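Local coordinates for protein chitosanase (Bacillus subtilis subsp. subtilis str. 168, PDB 7C6C) that cuts the beta-1,4 linkages between glucosamine units inside partly acetylated chitosan chains, as an endo-acting glycoside hydrolase of family 46, at residues R205-V213 with H230-N238. Numbering follows the deposited sequence.
With LMR ((2S)-2-hydroxybutanedioic acid), chain B.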
loop_
_atom_site.group_PDB
_atom_site.type_symbol
_atom_site.label_atom_id
_atom_site.label_comp_id
_atom_site.label_asym_id
_atom_site.label_seq_id
_atom_site.Cartn_x
_atom_site.Cartn_y
_atom_site.Cartn_z
ATOM N N ARG A 205 10.765 6.652 -7.213
ATOM C CA ARG A 205 11.167 6.643 -8.614
ATOM C C ARG A 205 11.423 5.206 -9.072
ATOM O O ARG A 205 11.146 4.856 -10.210
ATOM C CB ARG A 205 12.392 7.541 -8.842
ATOM C CG ARG A 205 12.019 9.007 -9.018
ATOM C CD ARG A 205 13.210 9.963 -8.990
ATOM N NE ARG A 205 12.741 11.347 -8.918
ATOM C CZ ARG A 205 13.419 12.364 -8.389
ATOM N NH1 ARG A 205 12.884 13.575 -8.376
ATOM N NH2 ARG A 205 14.632 12.186 -7.888
ATOM N N GLU A 206 11.935 4.373 -8.171
ATOM C CA GLU A 206 12.194 2.975 -8.479
ATOM C C GLU A 206 10.935 2.121 -8.473
ATOM O O GLU A 206 11.018 0.935 -8.801
ATOM C CB GLU A 206 13.218 2.398 -7.495
ATOM C CG GLU A 206 14.650 2.458 -7.997
ATOM C CD GLU A 206 14.852 1.654 -9.270
ATOM O OE1 GLU A 206 14.953 2.270 -10.352
ATOM O OE2 GLU A 206 14.903 0.407 -9.190
ATOM N N SER A 207 9.785 2.692 -8.115
ATOM C CA SER A 207 8.535 1.956 -7.994
ATOM C C SER A 207 7.565 2.232 -9.134
ATOM O O SER A 207 6.477 1.646 -9.149
ATOM C CB SER A 207 7.848 2.299 -6.668
ATOM O OG SER A 207 7.192 3.551 -6.753
ATOM N N VAL A 208 7.922 3.100 -10.086
ATOM C CA VAL A 208 6.969 3.523 -11.108
ATOM C C VAL A 208 6.484 2.367 -11.964
ATOM O O VAL A 208 5.413 2.463 -12.567
ATOM C CB VAL A 208 7.529 4.667 -11.987
ATOM C CG1 VAL A 208 7.777 5.903 -11.150
ATOM C CG2 VAL A 208 8.800 4.221 -12.709
ATOM N N ALA A 209 7.243 1.271 -12.034
ATOM C CA ALA A 209 6.822 0.142 -12.858
ATOM C C ALA A 209 5.456 -0.391 -12.443
ATOM O O ALA A 209 4.752 -0.969 -13.275
ATOM C CB ALA A 209 7.864 -0.975 -12.828
ATOM N N ARG A 210 5.061 -0.223 -11.176
ATOM C CA ARG A 210 3.750 -0.719 -10.764
ATOM C C ARG A 210 2.630 -0.033 -11.529
ATOM O O ARG A 210 1.599 -0.657 -11.812
ATOM C CB ARG A 210 3.568 -0.605 -9.245
ATOM C CG ARG A 210 3.398 0.805 -8.702
ATOM C CD ARG A 210 3.929 0.904 -7.282
ATOM N NE ARG A 210 3.086 0.212 -6.310
ATOM C CZ ARG A 210 3.484 -0.068 -5.072
ATOM N NH1 ARG A 210 4.720 0.236 -4.697
ATOM N NH2 ARG A 210 2.663 -0.654 -4.213
ATOM N N VAL A 211 2.822 1.237 -11.894
ATOM C CA VAL A 211 1.822 1.932 -12.700
ATOM C C VAL A 211 1.658 1.245 -14.051
ATOM O O VAL A 211 0.535 1.036 -14.526
ATOM C CB VAL A 211 2.179 3.423 -12.846
ATOM C CG1 VAL A 211 1.239 4.086 -13.843
ATOM C CG2 VAL A 211 2.102 4.119 -11.498
ATOM N N ASP A 212 2.773 0.858 -14.682
ATOM C CA ASP A 212 2.681 0.201 -15.981
ATOM C C ASP A 212 2.106 -1.206 -15.872
ATOM O O ASP A 212 1.386 -1.643 -16.775
ATOM C CB ASP A 212 4.038 0.182 -16.682
ATOM C CG ASP A 212 3.916 -0.126 -18.161
ATOM O OD1 ASP A 212 3.222 0.633 -18.876
ATOM O OD2 ASP A 212 4.502 -1.129 -18.612
ATOM N N VAL A 213 2.397 -1.933 -14.790
ATOM C CA VAL A 213 1.787 -3.249 -14.615
ATOM C C VAL A 213 0.271 -3.117 -14.546
ATOM O O VAL A 213 -0.472 -3.877 -15.181
ATOM C CB VAL A 213 2.363 -3.959 -13.375
ATOM C CG1 VAL A 213 1.583 -5.233 -13.085
ATOM C CG2 VAL A 213 3.834 -4.273 -13.577
ATOM N N HIS A 230 -1.249 -12.600 -15.974
ATOM C CA HIS A 230 0.196 -12.684 -16.142
ATOM C C HIS A 230 0.799 -11.296 -16.070
ATOM O O HIS A 230 0.390 -10.395 -16.806
ATOM C CB HIS A 230 0.576 -13.389 -17.440
ATOM C CG HIS A 230 0.143 -14.814 -17.461
ATOM N ND1 HIS A 230 -1.045 -15.223 -18.029
ATOM C CD2 HIS A 230 0.707 -15.922 -16.926
ATOM C CE1 HIS A 230 -1.175 -16.528 -17.878
ATOM N NE2 HIS A 230 -0.127 -16.975 -17.210
ATOM N N VAL A 231 1.758 -11.132 -15.175
ATOM C CA VAL A 231 2.531 -9.910 -15.051
ATOM C C VAL A 231 3.853 -10.135 -15.763
ATOM O O VAL A 231 4.531 -11.141 -15.520
ATOM C CB VAL A 231 2.759 -9.569 -13.570
ATOM C CG1 VAL A 231 3.737 -8.414 -13.433
ATOM C CG2 VAL A 231 1.430 -9.255 -12.905
ATOM N N ARG A 232 4.218 -9.217 -16.654
ATOM C CA ARG A 232 5.503 -9.283 -17.354
ATOM C C ARG A 232 6.130 -7.900 -17.253
ATOM O O ARG A 232 5.715 -6.959 -17.937
ATOM C CB ARG A 232 5.363 -9.761 -18.800
ATOM C CG ARG A 232 5.095 -11.267 -18.874
ATOM C CD ARG A 232 5.215 -11.886 -20.298
ATOM N NE ARG A 232 4.461 -13.146 -20.357
ATOM C CZ ARG A 232 3.135 -13.175 -20.442
ATOM N NH1 ARG A 232 2.466 -12.040 -20.567
ATOM N NH2 ARG A 232 2.479 -14.318 -20.388
ATOM N N SER A 233 7.114 -7.773 -16.370
ATOM C CA SER A 233 7.668 -6.480 -16.011
ATOM C C SER A 233 9.182 -6.551 -16.069
ATOM O O SER A 233 9.785 -7.452 -15.480
ATOM C CB SER A 233 7.228 -6.131 -14.591
ATOM O OG SER A 233 7.950 -5.027 -14.090
ATOM N N ASN A 234 9.796 -5.603 -16.778
ATOM C CA ASN A 234 11.252 -5.523 -16.761
ATOM C C ASN A 234 11.767 -5.305 -15.344
ATOM O O ASN A 234 12.790 -5.875 -14.950
ATOM C CB ASN A 234 11.740 -4.407 -17.684
ATOM C CG ASN A 234 11.488 -4.705 -19.149
ATOM O OD1 ASN A 234 11.340 -5.862 -19.545
ATOM N ND2 ASN A 234 11.449 -3.658 -19.969
ATOM N N GLU A 235 11.050 -4.502 -14.553
ATOM C CA GLU A 235 11.497 -4.188 -13.200
ATOM C C GLU A 235 11.289 -5.365 -12.253
ATOM O O GLU A 235 12.206 -5.746 -11.516
ATOM C CB GLU A 235 10.750 -2.959 -12.686
ATOM C CG GLU A 235 11.024 -2.622 -11.225
ATOM C CD GLU A 235 12.465 -2.215 -10.981
ATOM O OE1 GLU A 235 13.092 -1.668 -11.909
ATOM O OE2 GLU A 235 12.973 -2.444 -9.862
ATOM N N TYR A 236 10.086 -5.946 -12.244
ATOM C CA TYR A 236 9.738 -6.936 -11.228
ATOM C C TYR A 236 9.980 -8.370 -11.664
ATOM O O TYR A 236 10.173 -9.236 -10.806
ATOM C CB TYR A 236 8.266 -6.807 -10.814
ATOM C CG TYR A 236 7.882 -5.438 -10.301
ATOM C CD1 TYR A 236 8.465 -4.910 -9.152
ATOM C CD2 TYR A 236 6.947 -4.670 -10.973
ATOM C CE1 TYR A 236 8.115 -3.649 -8.685
ATOM C CE2 TYR A 236 6.591 -3.417 -10.519
ATOM C CZ TYR A 236 7.179 -2.910 -9.378
ATOM O OH TYR A 236 6.806 -1.659 -8.961
ATOM N N GLY A 237 9.952 -8.646 -12.961
ATOM C CA GLY A 237 9.980 -10.005 -13.456
ATOM C C GLY A 237 8.613 -10.471 -13.916
ATOM O O GLY A 237 7.690 -9.684 -14.153
ATOM N N ASN A 238 8.486 -11.788 -14.034
ATOM C CA ASN A 238 7.294 -12.424 -14.576
ATOM C C ASN A 238 6.597 -13.230 -13.496
ATOM O O ASN A 238 7.246 -13.991 -12.769
ATOM C CB ASN A 238 7.677 -13.363 -15.709
ATOM C CG ASN A 238 8.518 -12.683 -16.732
ATOM O OD1 ASN A 238 8.149 -11.617 -17.222
ATOM N ND2 ASN A 238 9.677 -13.261 -17.039
HETATM C C1 LMR B . 8.054 -3.073 -19.189
HETATM O O1A LMR B . 8.224 -4.177 -18.633
HETATM O O1B LMR B . 7.479 -2.953 -20.292
HETATM C C2 LMR B . 8.568 -1.831 -18.521
HETATM O O2 LMR B . 8.478 -0.744 -19.449
HETATM C C3 LMR B . 7.745 -1.502 -17.277
HETATM C C4 LMR B . 8.048 -2.461 -16.145
HETATM O O4A LMR B . 9.236 -2.580 -15.765
HETATM O O4B LMR B . 7.103 -3.097 -15.621
#
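With chi1 at -57°, Tyr-236 swings its ring beside its own backbone N and over to Ala-209 and Val-213 on the 209-219 helix. Its CE2 lies 3.6 Å from Ala-209 CB, while Val-213 CG2 meets the ring edge at CD2. The hydroxyl comes close to two backbone atoms: OH is 3.2 Å from Arg-210 N, which sits at the ring edge, and 3.3 Å from Ser-207 O. Further along, Val-213 CG1 packs on Val-231 CG1 at 3.9 Å, the two side chains crossing at about a right angle. Phe-18 of helix 5-20 meets the tyrosine ring and also touches Val-213.

Ser-233 holds its OG anti to the backbone N (chi1 168°), where it takes a nearly straight bond from Tyr-236 N (3.0 Å), an ST motif in the tight link between the two strands of the hairpin. The same OG donates to malate O4B at 2.6 Å. Asn-234 N donates to O1A and Glu-235 N to O4A, one on each carboxylate, and Ala-209 CB borders the O4A/O4B carboxylate. The guanidinium of Arg-210 forms salt bridges with Asp-142 and Glu-19, the predicted proton donor.

Backbone N-H groups and a serine hydroxyl thus receive the malate, whereas Glu-206 OE2 and Glu-235 OE2, 3.5 Å apart, would probably repel each other if both are charged.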